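Local atomic coordinates of ribonucleoside-diphosphate reductase, alpha chain (PDB entry 6DQX), a protein that probably catalyses the reduction of ribonucleoside diphosphates to deoxyribonucleoside diphosphates, as the catalytic alpha subunit of a class Id ribonucleotide reductase. Residues G156-S161 with E201-Q206; I185-G190 with V212-D217; D191-L196 with R230-K235; T243-L248 with I550-S555. One frame throughout, in Å; residues are numbered along the deposited sequence.

Interaction 1: G156-S161 with E201-Q206; sequences GSFNFS and EGNPIQ
Residues 156-161 of helix 156-170 and the irregular chain of 201-206 come nearest at Ser161 and Ile205, whose CA atoms lie 7.8 Å apart, and no hydrogen bond passes between them. Side chains fill the gap. Phe158, its CG anti to the backbone N (chi1 179°), sends its ring out from the helix to meet the loop with its far end. Phe158 CZ lies 3.7 Å from Asn203 OD1, which sits at the ring edge and in its plane, and the amide plane stands 77° from the ring. The same CZ is 3.7 Å from Ile205 CG1, the ring and the isoleucine branch running antiparallel alongside one another, while Pro204 CG adds a looser touch at the ring edge near CE1. Ile205 also reaches the helix with its tip, CD1 being 3.5 Å from Ser161 OG. Ser161 OG donates to Phe158 O at 2.7 Å, in the carbonyl plane and on a lone pair, which fixes the hydroxyl's rotation and turns its proton away from the isoleucine. Asn203 OD1 in turn accepts from Ile205 N (2.9 Å), so one oxygen both shapes the loop and borders the ring. Phe158 and Ile205 also both pack on Ile198. The Asx turn from Asn203 to Ile205, in the connection from helix 192-195 to strand 209-213, thus packs on helix 156-170.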
loop_
_atom_site.group_PDB
_atom_site.type_symbol
_atom_site.label_atom_id
_atom_site.label_comp_id
_atom_site.label_asym_id
_atom_site.label_seq_id
_atom_site.Cartn_x
_atom_site.Cartn_y
_atom_site.Cartn_z
ATOM N N GLY A 156 -8.517 -13.589 -0.326
ATOM C CA GLY A 156 -7.423 -14.483 0.047
ATOM C C GLY A 156 -6.068 -13.809 0.090
ATOM O O GLY A 156 -5.935 -12.611 -0.150
ATOM N N SER A 157 -5.051 -14.618 0.388
ATOM C CA SER A 157 -3.709 -14.137 0.675
ATOM C C SER A 157 -2.949 -13.653 -0.549
ATOM O O SER A 157 -2.122 -12.739 -0.453
ATOM C CB SER A 157 -2.930 -15.267 1.347
ATOM O OG SER A 157 -2.825 -16.386 0.466
ATOM N N PHE A 158 -3.193 -14.277 -1.701
ATOM C CA PHE A 158 -2.543 -13.847 -2.931
ATOM C C PHE A 158 -2.970 -12.431 -3.344
ATOM O O PHE A 158 -2.144 -11.598 -3.754
ATOM C CB PHE A 158 -2.809 -14.843 -4.056
ATOM C CG PHE A 158 -2.184 -14.447 -5.354
ATOM C CD1 PHE A 158 -2.882 -13.640 -6.253
ATOM C CD2 PHE A 158 -0.878 -14.827 -5.663
ATOM C CE1 PHE A 158 -2.299 -13.231 -7.439
ATOM C CE2 PHE A 158 -0.295 -14.431 -6.848
ATOM C CZ PHE A 158 -1.003 -13.634 -7.741
ATOM N N ASN A 159 -4.262 -12.161 -3.220
ATOM C CA ASN A 159 -4.802 -10.821 -3.419
ATOM C C ASN A 159 -4.005 -9.771 -2.613
ATOM O O ASN A 159 -3.555 -8.771 -3.162
ATOM C CB ASN A 159 -6.290 -10.833 -3.021
ATOM C CG ASN A 159 -6.929 -9.458 -3.087
ATOM O OD1 ASN A 159 -7.063 -8.898 -4.150
ATOM N ND2 ASN A 159 -7.318 -8.924 -1.934
ATOM N N PHE A 160 -3.792 -10.009 -1.314
ATOM C CA PHE A 160 -3.016 -9.049 -0.509
ATOM C C PHE A 160 -1.527 -8.965 -0.875
ATOM O O PHE A 160 -0.897 -7.927 -0.668
ATOM C CB PHE A 160 -3.193 -9.293 0.993
ATOM C CG PHE A 160 -4.593 -9.084 1.447
ATOM C CD1 PHE A 160 -5.171 -7.811 1.385
ATOM C CD2 PHE A 160 -5.350 -10.137 1.861
ATOM C CE1 PHE A 160 -6.476 -7.622 1.761
ATOM C CE2 PHE A 160 -6.666 -9.959 2.240
ATOM C CZ PHE A 160 -7.227 -8.692 2.195
ATOM N N SER A 161 -0.964 -10.035 -1.427
ATOM C CA SER A 161 0.439 -9.982 -1.899
ATOM C C SER A 161 0.649 -8.912 -2.973
ATOM O O SER A 161 1.715 -8.334 -3.049
ATOM C CB SER A 161 0.921 -11.354 -2.397
ATOM O OG SER A 161 0.538 -11.623 -3.743
ATOM N N GLU A 201 4.149 -15.600 -16.870
ATOM C CA GLU A 201 3.796 -14.576 -17.843
ATOM C C GLU A 201 2.463 -13.896 -17.511
ATOM O O GLU A 201 1.473 -14.559 -17.318
ATOM C CB GLU A 201 3.712 -15.204 -19.244
ATOM C CG GLU A 201 3.706 -14.196 -20.372
ATOM C CD GLU A 201 3.282 -14.804 -21.707
ATOM O OE1 GLU A 201 3.236 -16.055 -21.847
ATOM O OE2 GLU A 201 2.980 -14.006 -22.615
ATOM N N GLY A 202 2.451 -12.569 -17.422
ATOM C CA GLY A 202 1.225 -11.823 -17.104
ATOM C C GLY A 202 0.725 -11.846 -15.648
ATOM O O GLY A 202 -0.177 -11.064 -15.301
ATOM N N ASN A 203 1.286 -12.718 -14.796
ATOM C CA ASN A 203 0.839 -12.848 -13.397
ATOM C C ASN A 203 1.008 -11.494 -12.740
ATOM O O ASN A 203 1.955 -10.769 -13.058
ATOM C CB ASN A 203 1.614 -13.973 -12.671
ATOM C CG ASN A 203 1.150 -14.204 -11.236
ATOM O OD1 ASN A 203 1.615 -13.527 -10.304
ATOM N ND2 ASN A 203 0.256 -15.188 -11.040
ATOM N N PRO A 204 0.058 -11.100 -11.863
ATOM C CA PRO A 204 0.211 -9.811 -11.212
ATOM C C PRO A 204 1.532 -9.625 -10.465
ATOM O O PRO A 204 1.982 -8.507 -10.355
ATOM C CB PRO A 204 -0.951 -9.765 -10.224
ATOM C CG PRO A 204 -1.959 -10.693 -10.770
ATOM C CD PRO A 204 -1.227 -11.742 -11.542
ATOM N N ILE A 205 2.131 -10.706 -9.970
ATOM C CA ILE A 205 3.317 -10.623 -9.107
ATOM C C ILE A 205 4.594 -10.965 -9.881
ATOM O O ILE A 205 4.813 -12.121 -10.221
ATOM C CB ILE A 205 3.204 -11.603 -7.927
ATOM C CG1 ILE A 205 1.883 -11.414 -7.168
ATOM C CG2 ILE A 205 4.414 -11.459 -7.000
ATOM C CD1 ILE A 205 1.644 -10.031 -6.639
ATOM N N GLN A 206 5.416 -9.955 -10.130
ATOM C CA GLN A 206 6.687 -10.079 -10.866
ATOM C C GLN A 206 7.920 -9.627 -10.068
ATOM O O GLN A 206 9.018 -9.999 -10.439
ATOM C CB GLN A 206 6.627 -9.255 -12.153
ATOM C CG GLN A 206 5.575 -9.698 -13.164
ATOM C CD GLN A 206 5.797 -11.102 -13.676
ATOM O OE1 GLN A 206 6.931 -11.555 -13.827
ATOM N NE2 GLN A 206 4.709 -11.815 -13.917
#

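Interaction 2: I185-G190 with V212-D217; sequences IDIEHG and VCVGHD. With EDO (1,2-ethanediol), chain G.
Ile185 and Asp186 pair in parallel with Val212 and Cys213, and two nearly straight backbone hydrogen bonds hold the strands: Cys213 N to Ile185 O (2.8 Å) and Ile187 N to Cys213 O (2.9 Å). Apolar packing continues past the strand end, where Ile187 CB rests on Val212 CG1 at 3.6 Å and its CD1, at the end of an extended chain (chi2 165°), reaches Val214 CG2. On the face bearing Asp186 and Cys213, Asp186 OD1 lies 3.5 Å from Cys213 CB; OD1 also forms a salt bridge with Lys251, as does Glu188 OE2, and Asp186 OD2 a hydrogen bond with Tyr137. One water bridges the two segments, donating to Glu188 OE1 and accepting from Gly215 N. A bound 1,2-ethanediol, probably a crystallisation additive, donates through O2 to Ile187 O. The two strands precede and follow helix 192-195 along the chain, forming a beta-alpha-beta unit; Ile187 is covered by helices 216-223 and 227-243, and strand 247-249 pairs with the other edge of Val212.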
loop_
_atom_site.group_PDB
_atom_site.type_symbol
_atom_site.label_atom_id
_atom_site.label_comp_id
_atom_site.label_asym_id
_atom_site.label_seq_id
_atom_site.Cartn_x
_atom_site.Cartn_y
_atom_site.Cartn_z
ATOM N N ILE A 185 4.271 -18.453 2.471
ATOM C CA ILE A 185 2.954 -19.099 2.519
ATOM C C ILE A 185 3.144 -20.597 2.822
ATOM O O ILE A 185 4.093 -21.218 2.322
ATOM C CB ILE A 185 2.213 -18.840 1.165
ATOM C CG1 ILE A 185 0.731 -19.195 1.242
ATOM C CG2 ILE A 185 2.883 -19.546 -0.005
ATOM C CD1 ILE A 185 -0.074 -18.219 2.059
ATOM N N ASP A 186 2.257 -21.186 3.618
ATOM C CA ASP A 186 2.350 -22.624 3.924
ATOM C C ASP A 186 1.876 -23.444 2.715
ATOM O O ASP A 186 0.946 -23.026 2.001
ATOM C CB ASP A 186 1.549 -22.955 5.144
ATOM C CG ASP A 186 1.967 -22.114 6.347
ATOM O OD1 ASP A 186 2.889 -22.514 7.106
ATOM O OD2 ASP A 186 1.402 -21.011 6.479
ATOM N N ILE A 187 2.533 -24.584 2.474
ATOM C CA ILE A 187 2.182 -25.448 1.323
ATOM C C ILE A 187 0.758 -26.008 1.439
ATOM O O ILE A 187 0.150 -26.329 0.408
ATOM C CB ILE A 187 3.214 -26.594 1.127
ATOM C CG1 ILE A 187 3.113 -27.176 -0.306
ATOM C CG2 ILE A 187 3.099 -27.628 2.225
ATOM C CD1 ILE A 187 4.285 -28.034 -0.712
ATOM N N GLU A 188 0.234 -26.083 2.674
ATOM C CA GLU A 188 -1.132 -26.571 2.951
ATOM C C GLU A 188 -2.217 -25.479 2.875
ATOM O O GLU A 188 -3.379 -25.777 3.074
ATOM C CB GLU A 188 -1.238 -27.340 4.267
ATOM C CG GLU A 188 -1.162 -26.525 5.562
ATOM C CD GLU A 188 0.262 -26.282 6.060
ATOM O OE1 GLU A 188 1.222 -26.405 5.267
ATOM O OE2 GLU A 188 0.419 -25.931 7.254
ATOM N N HIS A 189 -1.821 -24.251 2.564
ATOM C CA HIS A 189 -2.726 -23.097 2.593
ATOM C C HIS A 189 -3.690 -23.196 1.431
ATOM O O HIS A 189 -3.313 -23.650 0.343
ATOM C CB HIS A 189 -1.945 -21.773 2.467
ATOM C CG HIS A 189 -2.744 -20.561 2.849
ATOM N ND1 HIS A 189 -3.533 -19.859 1.954
ATOM C CD2 HIS A 189 -2.870 -19.922 4.040
ATOM C CE1 HIS A 189 -4.112 -18.851 2.580
ATOM N NE2 HIS A 189 -3.728 -18.857 3.845
ATOM N N GLY A 190 -4.918 -22.733 1.654
ATOM C CA GLY A 190 -5.927 -22.713 0.604
ATOM C C GLY A 190 -5.500 -22.070 -0.686
ATOM O O GLY A 190 -5.950 -22.501 -1.750
ATOM N N VAL A 212 7.896 -21.081 0.417
ATOM C CA VAL A 212 6.840 -21.993 0.797
ATOM C C VAL A 212 7.229 -22.759 2.052
ATOM O O VAL A 212 8.321 -23.368 2.125
ATOM C CB VAL A 212 6.494 -22.950 -0.354
ATOM C CG1 VAL A 212 5.489 -23.994 0.119
ATOM C CG2 VAL A 212 5.923 -22.152 -1.529
ATOM N N CYS A 213 6.356 -22.709 3.041
ATOM C CA CYS A 213 6.585 -23.392 4.308
ATOM C C CYS A 213 6.044 -24.810 4.267
ATOM O O CYS A 213 4.848 -25.024 4.105
ATOM C CB CYS A 213 6.005 -22.593 5.481
ATOM S SG CYS A 213 6.277 -20.823 5.336
ATOM N N VAL A 214 6.944 -25.782 4.411
ATOM C CA VAL A 214 6.638 -27.190 4.188
ATOM C C VAL A 214 6.932 -27.998 5.437
ATOM O O VAL A 214 8.100 -28.039 5.879
ATOM C CB VAL A 214 7.528 -27.756 3.047
ATOM C CG1 VAL A 214 7.185 -29.220 2.783
ATOM C CG2 VAL A 214 7.384 -26.924 1.793
ATOM N N GLY A 215 5.893 -28.618 6.002
ATOM C CA GLY A 215 5.976 -29.394 7.231
ATOM C C GLY A 215 6.410 -30.841 7.027
ATOM O O GLY A 215 6.316 -31.394 5.925
ATOM N N HIS A 216 6.867 -31.453 8.112
ATOM C CA HIS A 216 7.308 -32.844 8.114
ATOM C C HIS A 216 6.148 -33.793 7.763
ATOM O O HIS A 216 6.262 -34.579 6.827
ATOM C CB HIS A 216 7.888 -33.203 9.498
ATOM C CG HIS A 216 8.284 -34.644 9.641
ATOM N ND1 HIS A 216 9.421 -35.166 9.063
ATOM C CD2 HIS A 216 7.691 -35.668 10.304
ATOM C CE1 HIS A 216 9.512 -36.453 9.363
ATOM N NE2 HIS A 216 8.474 -36.781 10.112
ATOM N N ASP A 217 5.031 -33.667 8.476
ATOM C CA ASP A 217 3.878 -34.571 8.274
ATOM C C ASP A 217 3.317 -34.467 6.845
ATOM O O ASP A 217 2.966 -35.482 6.252
ATOM C CB ASP A 217 2.775 -34.316 9.312
ATOM C CG ASP A 217 3.172 -34.719 10.708
ATOM O OD1 ASP A 217 4.087 -35.552 10.869
ATOM O OD2 ASP A 217 2.545 -34.217 11.671
HETATM C C1 EDO G . -2.573 -29.957 0.547
HETATM O O1 EDO G . -2.513 -30.343 1.921
HETATM C C2 EDO G . -2.188 -28.485 0.513
HETATM O O2 EDO G . -2.313 -27.704 -0.690
HETATM O O HOH W 1 3.064 -28.364 5.781
#

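Interaction 3: D191-L196 with R230-K235; sequences DIDEWL and RQLWAK
Apolar packing between two helices, the short 192-195 and the long 227-243, makes this contact, on the face of the sheet that bears Ile185 and Val212. Leu232 is its centre. Its chi1 of -171° swings CG away from the backbone N and carries both methyls into the gap: Leu232 CD1 meets Leu196 CD1 at 3.7 Å, and CD2 lies 4.0 Å from Ile192 CG2. Asp193 comes in at the more exposed side, placing OD1 3.5 Å from Leu232 CD1, a van der Waals touch between a carboxylate oxygen and a methyl. One turn further along, Lys235 stretches its fully extended chain across Leu196, CD standing 4.2 Å from Leu196 CD1 and CE at the same distance from Leu196 CB. Its NZ thereby ends 5.0 Å from Asp193 OD1, too far for a salt bridge; a long, weak ion pair joins it to Asp197. Ile192 packs on Ile185, and Leu232 on Ile187 and Trp218. With no hydrogen bond crossing, cohesion probably comes mainly from the methyl groups of Ile192, Leu196 and Leu232, while the lysine's methylenes extend the apolar cover and its ammonium group may add weak attraction to Asp193 and Asp197.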
loop_
_atom_site.group_PDB
_atom_site.type_symbol
_atom_site.label_atom_id
_atom_site.label_comp_id
_atom_site.label_asym_id
_atom_site.label_seq_id
_atom_site.Cartn_x
_atom_site.Cartn_y
_atom_site.Cartn_z
ATOM N N ASP A 191 -4.624 -21.059 -0.621
ATOM C CA ASP A 191 -4.235 -20.279 -1.789
ATOM C C ASP A 191 -2.917 -20.711 -2.446
ATOM O O ASP A 191 -2.415 -20.009 -3.320
ATOM C CB ASP A 191 -4.148 -18.786 -1.440
ATOM C CG ASP A 191 -5.428 -18.228 -0.841
ATOM O OD1 ASP A 191 -6.541 -18.668 -1.220
ATOM O OD2 ASP A 191 -5.313 -17.328 0.030
ATOM N N ILE A 192 -2.370 -21.859 -2.052
ATOM C CA ILE A 192 -1.065 -22.291 -2.540
ATOM C C ILE A 192 -0.956 -22.298 -4.079
ATOM O O ILE A 192 0.041 -21.856 -4.633
ATOM C CB ILE A 192 -0.642 -23.650 -1.898
ATOM C CG1 ILE A 192 0.839 -23.972 -2.181
ATOM C CG2 ILE A 192 -1.498 -24.822 -2.361
ATOM C CD1 ILE A 192 1.822 -22.887 -1.795
ATOM N N ASP A 193 -2.000 -22.765 -4.764
ATOM C CA ASP A 193 -1.993 -22.769 -6.247
ATOM C C ASP A 193 -1.826 -21.372 -6.845
ATOM O O ASP A 193 -1.143 -21.222 -7.861
ATOM C CB ASP A 193 -3.261 -23.431 -6.818
ATOM C CG ASP A 193 -3.310 -24.933 -6.578
ATOM O OD1 ASP A 193 -2.241 -25.582 -6.579
ATOM O OD2 ASP A 193 -4.436 -25.479 -6.408
ATOM N N GLU A 194 -2.410 -20.343 -6.218
ATOM C CA GLU A 194 -2.230 -18.984 -6.724
ATOM C C GLU A 194 -0.788 -18.506 -6.548
ATOM O O GLU A 194 -0.244 -17.862 -7.417
ATOM C CB GLU A 194 -3.172 -17.986 -6.055
ATOM C CG GLU A 194 -4.647 -18.222 -6.339
ATOM C CD GLU A 194 -5.497 -17.117 -5.757
ATOM O OE1 GLU A 194 -6.250 -17.376 -4.781
ATOM O OE2 GLU A 194 -5.369 -15.976 -6.237
ATOM N N TRP A 195 -0.196 -18.796 -5.392
ATOM C CA TRP A 195 1.197 -18.400 -5.126
ATOM C C TRP A 195 2.191 -19.103 -6.061
ATOM O O TRP A 195 3.152 -18.494 -6.495
ATOM C CB TRP A 195 1.559 -18.694 -3.674
ATOM C CG TRP A 195 0.962 -17.741 -2.695
ATOM C CD1 TRP A 195 -0.337 -17.705 -2.264
ATOM C CD2 TRP A 195 1.636 -16.684 -2.013
ATOM N NE1 TRP A 195 -0.506 -16.703 -1.337
ATOM C CE2 TRP A 195 0.685 -16.053 -1.166
ATOM C CE3 TRP A 195 2.952 -16.203 -2.028
ATOM C CZ2 TRP A 195 1.010 -14.963 -0.352
ATOM C CZ3 TRP A 195 3.278 -15.118 -1.201
ATOM C CH2 TRP A 195 2.305 -14.497 -0.397
ATOM N N LEU A 196 1.931 -20.361 -6.399
ATOM C CA LEU A 196 2.816 -21.120 -7.313
ATOM C C LEU A 196 2.918 -20.588 -8.755
ATOM O O LEU A 196 3.810 -21.020 -9.491
ATOM C CB LEU A 196 2.465 -22.617 -7.305
ATOM C CG LEU A 196 2.849 -23.409 -6.054
ATOM C CD1 LEU A 196 2.489 -24.873 -6.218
ATOM C CD2 LEU A 196 4.334 -23.284 -5.729
ATOM N N ARG A 230 1.523 -35.231 -4.058
ATOM C CA ARG A 230 2.485 -35.581 -5.093
ATOM C C ARG A 230 2.441 -34.626 -6.289
ATOM O O ARG A 230 3.487 -34.203 -6.748
ATOM C CB ARG A 230 2.344 -37.059 -5.519
ATOM C CG ARG A 230 2.950 -38.019 -4.502
ATOM C CD ARG A 230 2.899 -39.490 -4.899
ATOM N NE ARG A 230 3.692 -39.772 -6.101
ATOM C CZ ARG A 230 3.224 -39.869 -7.354
ATOM N NH1 ARG A 230 1.926 -39.706 -7.646
ATOM N NH2 ARG A 230 4.075 -40.128 -8.347
ATOM N N GLN A 231 1.254 -34.259 -6.778
ATOM C CA GLN A 231 1.165 -33.294 -7.904
ATOM C C GLN A 231 1.534 -31.859 -7.541
ATOM O O GLN A 231 2.114 -31.140 -8.346
ATOM C CB GLN A 231 -0.218 -33.304 -8.616
ATOM C CG GLN A 231 -0.187 -33.886 -10.038
ATOM C CD GLN A 231 0.893 -33.270 -10.937
ATOM O OE1 GLN A 231 1.246 -32.087 -10.801
ATOM N NE2 GLN A 231 1.433 -34.079 -11.861
ATOM N N LEU A 232 1.161 -31.432 -6.344
ATOM C CA LEU A 232 1.526 -30.104 -5.871
ATOM C C LEU A 232 3.043 -29.998 -5.709
ATOM O O LEU A 232 3.646 -29.033 -6.146
ATOM C CB LEU A 232 0.826 -29.807 -4.547
ATOM C CG LEU A 232 0.929 -28.377 -4.022
ATOM C CD1 LEU A 232 0.176 -27.409 -4.922
ATOM C CD2 LEU A 232 0.368 -28.311 -2.606
ATOM N N TRP A 233 3.648 -31.010 -5.089
ATOM C CA TRP A 233 5.093 -31.021 -4.873
ATOM C C TRP A 233 5.795 -31.001 -6.213
ATOM O O TRP A 233 6.733 -30.238 -6.399
ATOM C CB TRP A 233 5.493 -32.237 -4.051
ATOM C CG TRP A 233 6.940 -32.291 -3.660
ATOM C CD1 TRP A 233 7.857 -33.226 -4.040
ATOM C CD2 TRP A 233 7.627 -31.386 -2.791
ATOM N NE1 TRP A 233 9.084 -32.954 -3.468
ATOM C CE2 TRP A 233 8.969 -31.835 -2.692
ATOM C CE3 TRP A 233 7.245 -30.243 -2.079
ATOM C CZ2 TRP A 233 9.928 -31.168 -1.924
ATOM C CZ3 TRP A 233 8.209 -29.574 -1.316
ATOM C CH2 TRP A 233 9.533 -30.045 -1.247
ATOM N N ALA A 234 5.312 -31.813 -7.158
ATOM C CA ALA A 234 5.872 -31.827 -8.520
ATOM C C ALA A 234 5.836 -30.456 -9.179
ATOM O O ALA A 234 6.808 -30.040 -9.791
ATOM C CB ALA A 234 5.155 -32.857 -9.394
ATOM N N LYS A 235 4.718 -29.748 -9.037
ATOM C CA LYS A 235 4.591 -28.400 -9.582
ATOM C C LYS A 235 5.577 -27.413 -8.918
ATOM O O LYS A 235 6.194 -26.609 -9.589
ATOM C CB LYS A 235 3.139 -27.905 -9.445
ATOM C CG LYS A 235 2.905 -26.568 -10.118
ATOM C CD LYS A 235 1.462 -26.083 -10.053
ATOM C CE LYS A 235 1.372 -24.719 -10.733
ATOM N NZ LYS A 235 -0.022 -24.209 -10.868
#

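Interaction 4: T243-L248 with I550-S555; sequences TGIPYL and IYYQYS
The ring of Tyr247 carries Tyr551 CD1 over one face, 3.5 Å from Tyr247 CE1, and turns its own edge toward a face of Tyr552. The latter pair is edge-to-face, with planes at 70°; Tyr247 and Tyr551 meet obliquely instead, planes 55° apart. Tyr552 CD2 in turn lies over the centre of the Tyr551 ring, which closes the three-tyrosine cluster, and Tyr551 CE2 sits at the edge of Tyr552, in its plane. A water joins the hydroxyls of Tyr247 and Tyr551, lying at the edge of the Tyr551 ring and in its plane. Ile245 runs alongside Tyr552, CG2 3.7 Å from CE1 of that ring. Strands 247-249 and 549-554 run antiparallel within the mixed sheet of the reductase barrel domain. Leu248 and Ile550 form a hydrogen-bonded pair, Leu248 N to Ile550 O and Ile550 N to Leu248 O both measuring 3.0 Å. Past an irregular step at Tyr551, Gln553 N returns to Gly244 O at 3.1 Å, in the carbonyl plane and on a lone pair. Gly244 (phi 93°) is the first residue past helix 227-243, and its CA passes 3.2 Å from Gln553 O. Lys240 also donates to Gly244 O, and to the carbonyls of Pro246 and Tyr551.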
loop_
_atom_site.group_PDB
_atom_site.type_symbol
_atom_site.label_atom_id
_atom_site.label_comp_id
_atom_site.label_asym_id
_atom_site.label_seq_id
_atom_site.Cartn_x
_atom_site.Cartn_y
_atom_site.Cartn_z
ATOM N N THR A 243 12.499 -21.051 -12.351
ATOM C CA THR A 243 12.762 -19.701 -11.806
ATOM C C THR A 243 13.851 -19.578 -10.726
ATOM O O THR A 243 14.331 -18.475 -10.450
ATOM C CB THR A 243 11.459 -19.092 -11.237
ATOM O OG1 THR A 243 10.989 -19.855 -10.117
ATOM C CG2 THR A 243 10.373 -19.064 -12.312
ATOM N N GLY A 244 14.243 -20.701 -10.125
ATOM C CA GLY A 244 15.104 -20.693 -8.950
ATOM C C GLY A 244 14.314 -20.725 -7.651
ATOM O O GLY A 244 14.836 -21.169 -6.634
ATOM N N ILE A 245 13.055 -20.282 -7.693
ATOM C CA ILE A 245 12.212 -20.141 -6.517
ATOM C C ILE A 245 10.922 -20.943 -6.749
ATOM O O ILE A 245 10.672 -21.389 -7.893
ATOM C CB ILE A 245 11.982 -18.640 -6.210
ATOM C CG1 ILE A 245 11.021 -17.992 -7.231
ATOM C CG2 ILE A 245 13.309 -17.908 -6.137
ATOM C CD1 ILE A 245 10.316 -16.781 -6.679
ATOM N N PRO A 246 10.074 -21.139 -5.737
ATOM C CA PRO A 246 10.158 -20.535 -4.386
ATOM C C PRO A 246 11.334 -20.998 -3.540
ATOM O O PRO A 246 11.827 -22.095 -3.721
ATOM C CB PRO A 246 8.872 -21.030 -3.714
ATOM C CG PRO A 246 8.522 -22.298 -4.428
ATOM C CD PRO A 246 8.960 -22.093 -5.842
ATOM N N TYR A 247 11.692 -20.187 -2.557
ATOM C CA TYR A 247 12.476 -20.677 -1.407
ATOM C C TYR A 247 11.702 -21.759 -0.651
ATOM O O TYR A 247 10.465 -21.806 -0.669
ATOM C CB TYR A 247 12.807 -19.513 -0.433
ATOM C CG TYR A 247 13.302 -18.246 -1.103
ATOM C CD1 TYR A 247 14.080 -18.306 -2.242
ATOM C CD2 TYR A 247 13.004 -16.982 -0.577
ATOM C CE1 TYR A 247 14.553 -17.170 -2.855
ATOM C CE2 TYR A 247 13.475 -15.826 -1.196
ATOM C CZ TYR A 247 14.238 -15.936 -2.338
ATOM O OH TYR A 247 14.733 -14.815 -2.999
ATOM N N LEU A 248 12.429 -22.667 -0.002
ATOM C CA LEU A 248 11.827 -23.662 0.852
ATOM C C LEU A 248 12.128 -23.335 2.305
ATOM O O LEU A 248 13.270 -23.052 2.648
ATOM C CB LEU A 248 12.363 -25.035 0.500
ATOM C CG LEU A 248 11.982 -25.470 -0.925
ATOM C CD1 LEU A 248 12.748 -26.726 -1.294
ATOM C CD2 LEU A 248 10.482 -25.700 -1.020
ATOM N N ILE A 550 16.047 -23.910 2.053
ATOM C CA ILE A 550 16.821 -23.899 0.821
ATOM C C ILE A 550 16.522 -22.558 0.146
ATOM O O ILE A 550 15.374 -22.100 0.160
ATOM C CB ILE A 550 16.451 -25.057 -0.140
ATOM C CG1 ILE A 550 16.875 -26.421 0.424
ATOM C CG2 ILE A 550 17.078 -24.844 -1.508
ATOM C CD1 ILE A 550 18.366 -26.653 0.458
ATOM N N TYR A 551 17.545 -21.960 -0.454
ATOM C CA TYR A 551 17.457 -20.654 -1.103
ATOM C C TYR A 551 17.186 -20.838 -2.615
ATOM O O TYR A 551 16.109 -21.303 -2.934
ATOM C CB TYR A 551 18.719 -19.865 -0.775
ATOM C CG TYR A 551 18.730 -18.367 -1.023
ATOM C CD1 TYR A 551 17.559 -17.611 -1.086
ATOM C CD2 TYR A 551 19.942 -17.702 -1.156
ATOM C CE1 TYR A 551 17.619 -16.231 -1.289
ATOM C CE2 TYR A 551 20.009 -16.348 -1.336
ATOM C CZ TYR A 551 18.845 -15.623 -1.414
ATOM O OH TYR A 551 18.942 -14.280 -1.607
ATOM N N TYR A 552 18.098 -20.464 -3.511
ATOM C CA TYR A 552 17.905 -20.581 -4.974
ATOM C C TYR A 552 18.378 -21.911 -5.541
ATOM O O TYR A 552 19.385 -22.457 -5.098
ATOM C CB TYR A 552 18.728 -19.517 -5.730
ATOM C CG TYR A 552 18.095 -18.176 -5.839
ATOM C CD1 TYR A 552 17.260 -17.864 -6.926
ATOM C CD2 TYR A 552 18.342 -17.182 -4.870
ATOM C CE1 TYR A 552 16.678 -16.603 -7.038
ATOM C CE2 TYR A 552 17.753 -15.917 -4.962
ATOM C CZ TYR A 552 16.920 -15.631 -6.038
ATOM O OH TYR A 552 16.341 -14.379 -6.128
ATOM N N GLN A 553 17.686 -22.392 -6.574
ATOM C CA GLN A 553 18.198 -23.477 -7.387
ATOM C C GLN A 553 18.678 -22.813 -8.648
ATOM O O GLN A 553 17.858 -22.304 -9.428
ATOM C CB GLN A 553 17.109 -24.497 -7.676
ATOM C CG GLN A 553 17.567 -25.706 -8.480
ATOM C CD GLN A 553 16.418 -26.572 -8.920
ATOM O OE1 GLN A 553 15.580 -26.992 -8.106
ATOM N NE2 GLN A 553 16.383 -26.887 -10.215
ATOM N N TYR A 554 19.997 -22.736 -8.794
ATOM C CA TYR A 554 20.611 -22.193 -9.990
ATOM C C TYR A 554 20.681 -23.253 -11.067
ATOM O O TYR A 554 20.637 -24.458 -10.797
ATOM C CB TYR A 554 22.008 -21.653 -9.702
ATOM C CG TYR A 554 22.029 -20.418 -8.845
ATOM C CD1 TYR A 554 21.261 -19.300 -9.189
ATOM C CD2 TYR A 554 22.835 -20.338 -7.696
ATOM C CE1 TYR A 554 21.273 -18.153 -8.411
ATOM C CE2 TYR A 554 22.861 -19.180 -6.919
ATOM C CZ TYR A 554 22.068 -18.096 -7.281
ATOM O OH TYR A 554 22.056 -16.936 -6.536
ATOM N N SER A 555 20.783 -22.782 -12.296
ATOM C CA SER A 555 20.960 -23.639 -13.451
ATOM C C SER A 555 22.378 -23.457 -13.989
ATOM O O SER A 555 23.139 -22.638 -13.479
ATOM C CB SER A 555 19.936 -23.272 -14.517
ATOM O OG SER A 555 20.036 -24.169 -15.602
HETATM O O HOH W 2 16.494 -13.001 -2.066
#

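Interactions 1, 2 and 3 interlock along the chain, their segments alternating between residues 156 and 235, whereas interaction 4 opens later and spans some 300 residues to bring in the strand near the C-terminus. Interactions 2 and 4 share the mixed sheet, where strand 209-213 lies between 181-186 and 247-249; their centres are 16 Å apart. Interactions 2 and 3 are nearer, at 10 Å, because helix 192-195 belongs to the crossover between the two strands of interaction 2. Ser157 links interactions 1 and 3 through probable hydrogen bonds to Asp191 and Trp195. Interactions 1 and 3 thus pack a loop and helices around the sheet, while 2 and 4 join neighbouring strands within it.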